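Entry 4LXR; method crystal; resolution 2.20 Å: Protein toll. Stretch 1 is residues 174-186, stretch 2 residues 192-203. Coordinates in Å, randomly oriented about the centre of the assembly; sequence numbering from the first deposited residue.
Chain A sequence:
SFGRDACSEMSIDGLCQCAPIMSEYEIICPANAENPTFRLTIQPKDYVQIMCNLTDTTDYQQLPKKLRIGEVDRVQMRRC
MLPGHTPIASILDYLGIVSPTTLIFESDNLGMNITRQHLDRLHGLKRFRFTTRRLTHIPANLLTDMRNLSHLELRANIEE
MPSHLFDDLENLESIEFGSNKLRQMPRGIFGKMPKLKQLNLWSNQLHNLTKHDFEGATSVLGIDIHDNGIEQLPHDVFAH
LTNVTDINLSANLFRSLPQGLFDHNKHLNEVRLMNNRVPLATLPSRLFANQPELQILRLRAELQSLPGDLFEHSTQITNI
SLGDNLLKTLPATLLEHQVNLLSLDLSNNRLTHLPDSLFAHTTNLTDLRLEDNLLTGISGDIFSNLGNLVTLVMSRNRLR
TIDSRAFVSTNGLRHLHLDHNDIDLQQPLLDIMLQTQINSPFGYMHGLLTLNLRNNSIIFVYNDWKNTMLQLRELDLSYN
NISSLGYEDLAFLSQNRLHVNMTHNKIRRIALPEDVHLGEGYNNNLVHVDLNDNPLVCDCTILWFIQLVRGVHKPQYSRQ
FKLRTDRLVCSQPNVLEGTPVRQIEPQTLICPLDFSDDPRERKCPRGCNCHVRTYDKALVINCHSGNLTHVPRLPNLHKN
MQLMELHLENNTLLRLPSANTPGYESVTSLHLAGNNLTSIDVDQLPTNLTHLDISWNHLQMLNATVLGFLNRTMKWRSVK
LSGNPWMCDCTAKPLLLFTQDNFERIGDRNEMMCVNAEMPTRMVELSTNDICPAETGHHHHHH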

# COMPACT_ATOMS: atom_id res chain seq x y z
N SER A 174 -23.63 -16.47 -28.32
CA SER A 174 -22.75 -16.88 -27.23
C SER A 174 -23.23 -18.14 -26.56
O SER A 174 -24.41 -18.28 -26.25
CB SER A 174 -22.65 -15.77 -26.14
OG SER A 174 -22.56 -14.50 -26.77
N ILE A 175 -22.29 -19.05 -26.33
CA ILE A 175 -22.52 -20.28 -25.62
C ILE A 175 -21.62 -20.25 -24.41
O ILE A 175 -20.42 -20.03 -24.53
CB ILE A 175 -22.13 -21.52 -26.45
CG1 ILE A 175 -23.26 -21.90 -27.39
CG2 ILE A 175 -21.79 -22.70 -25.53
CD1 ILE A 175 -22.85 -22.88 -28.53
N GLU A 176 -22.21 -20.48 -23.24
CA GLU A 176 -21.45 -20.59 -22.03
C GLU A 176 -21.74 -21.97 -21.46
O GLU A 176 -22.77 -22.18 -20.80
CB GLU A 176 -21.84 -19.47 -21.04
CG GLU A 176 -21.14 -19.57 -19.64
CD GLU A 176 -19.61 -19.68 -19.76
OE1 GLU A 176 -18.92 -18.64 -19.61
OE2 GLU A 176 -19.11 -20.80 -20.03
N PHE A 177 -20.86 -22.93 -21.74
CA PHE A 177 -20.98 -24.30 -21.19
C PHE A 177 -19.85 -24.58 -20.23
O PHE A 177 -19.56 -25.75 -19.94
CB PHE A 177 -20.98 -25.36 -22.30
CG PHE A 177 -22.22 -25.37 -23.15
CD1 PHE A 177 -23.38 -24.71 -22.71
CD2 PHE A 177 -22.25 -26.04 -24.37
CE1 PHE A 177 -24.55 -24.70 -23.49
CE2 PHE A 177 -23.42 -26.03 -25.18
CZ PHE A 177 -24.58 -25.38 -24.72
N GLY A 178 -19.20 -23.52 -19.75
CA GLY A 178 -18.11 -23.67 -18.82
C GLY A 178 -18.56 -24.43 -17.57
O GLY A 178 -19.70 -24.31 -17.15
N SER A 179 -17.65 -25.23 -17.04
CA SER A 179 -17.84 -25.94 -15.77
C SER A 179 -18.88 -27.04 -15.86
O SER A 179 -19.79 -27.15 -15.03
CB SER A 179 -18.14 -24.97 -14.62
OG SER A 179 -17.74 -25.56 -13.40
N ASN A 180 -18.74 -27.88 -16.87
CA ASN A 180 -19.59 -29.04 -17.01
C ASN A 180 -18.69 -30.25 -17.04
O ASN A 180 -17.60 -30.22 -16.45
CB ASN A 180 -20.48 -28.93 -18.26
CG ASN A 180 -21.69 -28.04 -18.02
OD1 ASN A 180 -22.63 -28.43 -17.30
ND2 ASN A 180 -21.68 -26.84 -18.59
N LYS A 181 -19.13 -31.31 -17.70
CA LYS A 181 -18.32 -32.52 -17.77
C LYS A 181 -18.15 -32.98 -19.22
O LYS A 181 -18.05 -34.18 -19.50
CB LYS A 181 -18.93 -33.64 -16.91
CG LYS A 181 -18.75 -33.45 -15.39
CD LYS A 181 -19.49 -34.59 -14.63
CE LYS A 181 -19.21 -34.60 -13.12
NZ LYS A 181 -19.91 -35.74 -12.41
N LEU A 182 -18.12 -32.03 -20.15
CA LEU A 182 -18.07 -32.38 -21.57
C LEU A 182 -16.77 -33.08 -21.97
O LEU A 182 -15.68 -32.61 -21.66
CB LEU A 182 -18.31 -31.14 -22.46
CG LEU A 182 -19.75 -30.64 -22.36
CD1 LEU A 182 -19.91 -29.24 -22.94
CD2 LEU A 182 -20.72 -31.63 -23.02
N ARG A 183 -16.89 -34.21 -22.66
CA ARG A 183 -15.72 -34.97 -23.11
C ARG A 183 -15.47 -34.80 -24.60
O ARG A 183 -14.34 -34.98 -25.08
CB ARG A 183 -15.91 -36.46 -22.86
CG ARG A 183 -16.09 -36.84 -21.43
CD ARG A 183 -17.37 -37.64 -21.25
NE ARG A 183 -17.22 -38.55 -20.12
CZ ARG A 183 -17.40 -38.21 -18.85
NH1 ARG A 183 -17.75 -36.97 -18.52
NH2 ARG A 183 -17.23 -39.13 -17.90
N GLN A 184 -16.54 -34.52 -25.34
CA GLN A 184 -16.47 -34.39 -26.78
C GLN A 184 -17.26 -33.18 -27.24
O GLN A 184 -18.29 -32.84 -26.66
CB GLN A 184 -17.04 -35.66 -27.48
CG GLN A 184 -16.44 -36.99 -26.99
CD GLN A 184 -14.97 -37.14 -27.38
OE1 GLN A 184 -14.48 -36.44 -28.27
NE2 GLN A 184 -14.26 -38.06 -26.71
N MET A 185 -16.79 -32.53 -28.31
CA MET A 185 -17.60 -31.56 -29.03
C MET A 185 -18.77 -32.28 -29.71
O MET A 185 -18.58 -33.26 -30.42
CB MET A 185 -16.77 -30.84 -30.09
CG MET A 185 -17.44 -29.59 -30.63
SD MET A 185 -17.37 -28.28 -29.39
CE MET A 185 -15.60 -28.10 -29.25
N PRO A 186 -20.00 -31.78 -29.49
CA PRO A 186 -21.15 -32.28 -30.26
C PRO A 186 -20.89 -32.09 -31.75
O PRO A 186 -20.34 -31.07 -32.14
CB PRO A 186 -22.30 -31.39 -29.78
CG PRO A 186 -21.87 -30.92 -28.44
CD PRO A 186 -20.38 -30.73 -28.54
N LYS A 192 -25.94 -24.98 -37.53
CA LYS A 192 -27.22 -24.57 -36.95
C LYS A 192 -27.18 -23.15 -36.40
O LYS A 192 -28.21 -22.52 -36.23
CB LYS A 192 -27.63 -25.54 -35.83
CG LYS A 192 -28.11 -26.89 -36.32
CD LYS A 192 -29.34 -26.71 -37.23
CE LYS A 192 -29.81 -28.02 -37.86
NZ LYS A 192 -31.13 -27.82 -38.52
N MET A 193 -25.97 -22.67 -36.09
CA MET A 193 -25.79 -21.39 -35.42
C MET A 193 -24.81 -20.52 -36.21
O MET A 193 -23.66 -20.33 -35.79
CB MET A 193 -25.27 -21.60 -33.98
CG MET A 193 -26.16 -22.52 -33.13
SD MET A 193 -25.44 -22.92 -31.53
CE MET A 193 -24.09 -24.01 -32.04
N PRO A 194 -25.26 -20.01 -37.37
CA PRO A 194 -24.38 -19.32 -38.31
C PRO A 194 -23.92 -17.94 -37.81
O PRO A 194 -23.05 -17.35 -38.43
CB PRO A 194 -25.24 -19.20 -39.59
CG PRO A 194 -26.67 -19.18 -39.09
CD PRO A 194 -26.67 -20.04 -37.83
N LYS A 195 -24.49 -17.46 -36.70
CA LYS A 195 -24.04 -16.20 -36.09
C LYS A 195 -23.19 -16.42 -34.84
O LYS A 195 -22.82 -15.45 -34.18
CB LYS A 195 -25.23 -15.29 -35.73
CG LYS A 195 -26.15 -14.94 -36.90
CD LYS A 195 -27.51 -14.40 -36.44
CE LYS A 195 -27.35 -13.11 -35.67
NZ LYS A 195 -28.63 -12.37 -35.49
N LEU A 196 -22.88 -17.67 -34.50
CA LEU A 196 -22.17 -17.93 -33.24
C LEU A 196 -20.80 -17.22 -33.16
O LEU A 196 -19.95 -17.42 -34.02
CB LEU A 196 -22.00 -19.43 -33.02
CG LEU A 196 -21.40 -19.81 -31.65
CD1 LEU A 196 -22.30 -19.38 -30.48
CD2 LEU A 196 -21.16 -21.30 -31.62
N LYS A 197 -20.60 -16.40 -32.12
CA LYS A 197 -19.33 -15.67 -31.98
C LYS A 197 -18.48 -16.13 -30.80
O LYS A 197 -17.26 -16.21 -30.90
CB LYS A 197 -19.57 -14.16 -31.90
CG LYS A 197 -20.27 -13.58 -33.13
CD LYS A 197 -20.64 -12.10 -32.92
CE LYS A 197 -21.27 -11.53 -34.19
NZ LYS A 197 -22.59 -12.18 -34.56
N GLN A 198 -19.13 -16.46 -29.68
CA GLN A 198 -18.39 -16.82 -28.47
C GLN A 198 -18.69 -18.25 -28.03
O GLN A 198 -19.85 -18.63 -27.79
CB GLN A 198 -18.68 -15.82 -27.32
CG GLN A 198 -17.82 -16.04 -26.07
CD GLN A 198 -16.32 -15.92 -26.37
OE1 GLN A 198 -15.89 -15.00 -27.07
NE2 GLN A 198 -15.53 -16.89 -25.88
N LEU A 199 -17.63 -19.04 -27.92
CA LEU A 199 -17.74 -20.43 -27.56
C LEU A 199 -16.95 -20.68 -26.28
O LEU A 199 -15.74 -20.85 -26.32
CB LEU A 199 -17.20 -21.31 -28.70
CG LEU A 199 -17.35 -22.83 -28.54
CD1 LEU A 199 -18.78 -23.19 -28.15
CD2 LEU A 199 -16.96 -23.57 -29.83
N ASN A 200 -17.64 -20.66 -25.13
CA ASN A 200 -16.99 -20.92 -23.86
C ASN A 200 -17.13 -22.37 -23.40
O ASN A 200 -18.24 -22.85 -23.15
CB ASN A 200 -17.52 -19.98 -22.76
CG ASN A 200 -16.79 -18.65 -22.75
OD1 ASN A 200 -15.96 -18.40 -23.62
ND2 ASN A 200 -17.09 -17.80 -21.76
N LEU A 201 -16.00 -23.05 -23.23
CA LEU A 201 -16.00 -24.47 -22.92
C LEU A 201 -15.02 -24.77 -21.80
O LEU A 201 -14.58 -25.90 -21.66
CB LEU A 201 -15.62 -25.30 -24.14
CG LEU A 201 -16.61 -25.21 -25.31
CD1 LEU A 201 -16.02 -25.72 -26.64
CD2 LEU A 201 -17.88 -25.99 -24.96
N TRP A 202 -14.71 -23.75 -20.99
CA TRP A 202 -13.69 -23.90 -19.94
C TRP A 202 -14.17 -24.84 -18.85
O TRP A 202 -15.38 -25.03 -18.66
CB TRP A 202 -13.29 -22.53 -19.35
CG TRP A 202 -14.48 -21.70 -18.95
CD1 TRP A 202 -15.26 -20.93 -19.77
CD2 TRP A 202 -15.04 -21.58 -17.64
NE1 TRP A 202 -16.26 -20.32 -19.04
CE2 TRP A 202 -16.15 -20.71 -17.73
CE3 TRP A 202 -14.70 -22.11 -16.39
CZ2 TRP A 202 -16.94 -20.38 -16.63
CZ3 TRP A 202 -15.48 -21.76 -15.29
CH2 TRP A 202 -16.57 -20.91 -15.42
N SER A 203 -13.21 -25.44 -18.14
CA SER A 203 -13.49 -26.34 -17.01
C SER A 203 -14.40 -27.48 -17.43
O SER A 203 -15.41 -27.76 -16.78
CB SER A 203 -14.10 -25.58 -15.83
OG SER A 203 -13.15 -24.73 -15.22
O HOH W 1 -14.82 -24.51 -12.81

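The strongest polar contacts centre on the carboxylate of Glu176. Asn200 ND2 donates to Glu176 OE1 at 2.9 Å, and the angle at the hydrogen, 173°, is nearly straight. Trp202 NE1 donates to the same oxygen, Glu176 OE1, at 3.2 Å. Within its own stretch, Gly178 N donates to Glu176 OE2 at 2.7 Å. The acid is buried, so these NH groups offset charge that water cannot easily reach. Glu176 reaches them with chi1 in t and chi2 in p, which brings the end of the side chain nearer to the second stretch. Asn200 is held from its other side-chain atom as well, since Gln198 NE2 donates to Asn200 OD1 at 2.8 Å.

The backbones form a short parallel ladder. Strand 174-176 and strand 198-200 run 6° apart in direction, with their axes 4.8 Å apart at closest approach. Ser174 pairs with Gln198, Ile175 with Leu199 and Glu176 with Asn200. Ile175 uses both of its backbone polar atoms: Ile175 N donates to Gln198 O at 2.9 Å, and Asn200 N donates to Ile175 O at 2.9 Å. Phe177 N then donates to Asn200 O at 3.0 Å. Ile175 pairs with Leu199 but bonds to the residues that flank it, Gln198 and Asn200, as parallel strands do.

The alignment continues beyond the strands. Gly178 lies beside Trp202, and Ser179 beside Ser203. Ser179 N donates to Trp202 O at 2.8 Å. Gly178 CA also approaches Trp202 O at 3.1 Å, a CA-H...O contact. Gly178 CA sits over a face of the indole, 3.8 Å from the centroid of the Trp202 five-membered ring, so one of its C-H bonds points at the pi surface. An ideal CB at Gly178 would lie 2.2 Å from Trp202 CE2, a clash; the lack of a side chain leaves room for the ring. Within the first stretch, Asn180 ND2 donates to Phe177 O at 2.7 Å.

At the partly exposed end, water 1 links two serines. Water 1 donates to Ser203 OG at 2.9 Å and hydrogen-bonds with Ser179 OG at 3.2 Å. The two hydroxyls thus connect through solvent.

The apolar packing begins on the sheet face that carries Ile175 and Leu199, opposite the face of Ser174, Glu176, Gln198 and Asn200. Ile175 has the largest area covered by the other stretch, 111 Å². Ile175 CD1 lies 3.9 Å from Met193 CE and 3.9 Å from Leu196 CD2. Ile175 CG2 meets Leu199 CD1 at 4.0 Å. A type I turn from Met193 to Leu196 precedes the second strand, closed by Leu196 N donating to Met193 O at 3.1 Å.

Leu201 extends the apolar contact. Met185 CE approaches Leu201 CD1 at 3.6 Å, while Phe177 CB lies 4.1 Å from Leu201 CD2. Leu182 CD1 adds a looser contact with Leu201 CD2 at 4.3 Å. In all, the two stretches bury 727 Å², both sides summed.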